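Local atomic coordinates of MOR (Lactococcus phage TP901-1, PDB entry 6TRI), a protein that probably acts as an antirepressor that binds the phage CI repressor and helps tip the genetic switch from lysogeny towards lytic growth, with a helix-turn-helix-like fold. Residues B[28-31]-B[32-36]. Numbering follows the deposited sequence.
Sequences MGLS and ERTVS
S31 caps helix 32-39 at its N-terminus, its hydroxyl meeting T34 in the first turn. E32 is the first residue of the helix, and its side chain, extended beyond CG, touches Q21 and Y22 of helix 21-28. R33 also leaves the junction; its side chain reaches the vicinity of a bound sulfate. T34 makes the polar part of the contact. Its backbone N donates to OG of S31 over 3.3 Å at a bent N-H...O angle of 146°, the capping bond of the helix. T34 OG1 donates to the same S31 OG in a notably short bond of 2.5 Å, a length that is doubtful at this resolution, so that two donors of a single residue address one serine hydroxyl. A chi1 of 64° places S31 OG between its own backbone N and carbonyl carbon, facing the first turn. The other branch of T34 is apolar: CG2 lies 3.8 Å from CD2 of L30, the two side chains crossing at about a right angle. V35 N then closes the first helical turn on S31 O at 3.1 Å and 157°. V35 CG2 packs 4.0 Å from CB of L30, so L30 is met by T34 at CD2 and by V35 at CB. Before the cap, helix 21-28 ends in a Schellman motif with G29 as the positive-phi C-prime residue. The short link between the two helices is consistent with the turn of a helix-turn-helix, as the family suggests: V35 touches A25 of helix 21-28, whereas L30 and M28 lean on helix 47-57, L30 on E49 and M28 on E49, K52 and A53.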
loop_
_atom_site.group_PDB
_atom_site.type_symbol
_atom_site.label_atom_id
_atom_site.label_comp_id
_atom_site.label_asym_id
_atom_site.label_seq_id
_atom_site.Cartn_x
_atom_site.Cartn_y
_atom_site.Cartn_z
ATOM N N MET B 28 5.243 11.259 12.303
ATOM C CA MET B 28 4.499 11.059 11.065
ATOM C C MET B 28 3.749 12.318 10.639
ATOM O O MET B 28 3.291 12.422 9.502
ATOM C CB MET B 28 3.514 9.903 11.226
ATOM C CG MET B 28 4.175 8.548 11.366
ATOM S SD MET B 28 4.738 7.946 9.772
ATOM C CE MET B 28 3.180 7.895 8.895
ATOM N N GLY B 29 3.629 13.271 11.558
ATOM C CA GLY B 29 2.875 14.485 11.304
ATOM C C GLY B 29 1.377 14.254 11.397
ATOM O O GLY B 29 0.585 14.977 10.788
ATOM N N LEU B 30 0.995 13.237 12.166
ATOM C CA LEU B 30 -0.405 12.852 12.328
ATOM C C LEU B 30 -0.850 12.993 13.780
ATOM O O LEU B 30 -0.020 13.074 14.685
ATOM C CB LEU B 30 -0.624 11.408 11.860
ATOM C CG LEU B 30 -0.889 11.098 10.381
ATOM C CD1 LEU B 30 0.160 11.697 9.459
ATOM C CD2 LEU B 30 -0.975 9.593 10.173
ATOM N N SER B 31 -2.161 13.026 14.000
ATOM C CA SER B 31 -2.696 12.976 15.354
ATOM C C SER B 31 -2.581 11.545 15.861
ATOM O O SER B 31 -2.524 10.606 15.066
ATOM C CB SER B 31 -4.150 13.453 15.399
ATOM O OG SER B 31 -4.995 12.599 14.648
ATOM N N GLU B 32 -2.540 11.378 17.178
ATOM C CA GLU B 32 -2.377 10.050 17.749
ATOM C C GLU B 32 -3.627 9.207 17.527
ATOM O O GLU B 32 -3.535 7.997 17.305
ATOM C CB GLU B 32 -2.052 10.128 19.240
ATOM C CG GLU B 32 -1.659 8.784 19.830
ATOM C CD GLU B 32 -1.385 8.850 21.312
ATOM O OE1 GLU B 32 -1.016 7.808 21.894
ATOM O OE2 GLU B 32 -1.537 9.943 21.898
ATOM N N ARG B 33 -4.792 9.847 17.577
ATOM C CA ARG B 33 -6.050 9.153 17.316
ATOM C C ARG B 33 -6.077 8.609 15.892
ATOM O O ARG B 33 -6.608 7.530 15.635
ATOM C CB ARG B 33 -7.246 10.077 17.542
ATOM C CG ARG B 33 -8.582 9.410 17.264
ATOM C CD ARG B 33 -9.687 10.433 17.116
ATOM N NE ARG B 33 -9.913 11.184 18.346
ATOM C CZ ARG B 33 -10.546 12.351 18.395
ATOM N NH1 ARG B 33 -11.002 12.904 17.278
ATOM N NH2 ARG B 33 -10.712 12.969 19.555
ATOM N N THR B 34 -5.503 9.369 14.966
ATOM C CA THR B 34 -5.389 8.931 13.584
ATOM C C THR B 34 -4.496 7.697 13.500
ATOM O O THR B 34 -4.831 6.715 12.836
ATOM C CB THR B 34 -4.821 10.048 12.692
ATOM O OG1 THR B 34 -5.717 11.166 12.699
ATOM C CG2 THR B 34 -4.648 9.559 11.271
ATOM N N VAL B 35 -3.363 7.751 14.193
ATOM C CA VAL B 35 -2.415 6.646 14.214
ATOM C C VAL B 35 -3.019 5.425 14.900
ATOM O O VAL B 35 -2.857 4.294 14.438
ATOM C CB VAL B 35 -1.112 7.046 14.925
ATOM C CG1 VAL B 35 -0.161 5.868 15.002
ATOM C CG2 VAL B 35 -0.461 8.204 14.192
ATOM N N SER B 36 -3.728 5.664 15.998
ATOM C CA SER B 36 -4.389 4.592 16.732
ATOM C C SER B 36 -5.394 3.828 15.873
ATOM O O SER B 36 -5.423 2.598 15.886
ATOM C CB SER B 36 -5.092 5.150 17.966
ATOM O OG SER B 36 -5.900 4.154 18.563
#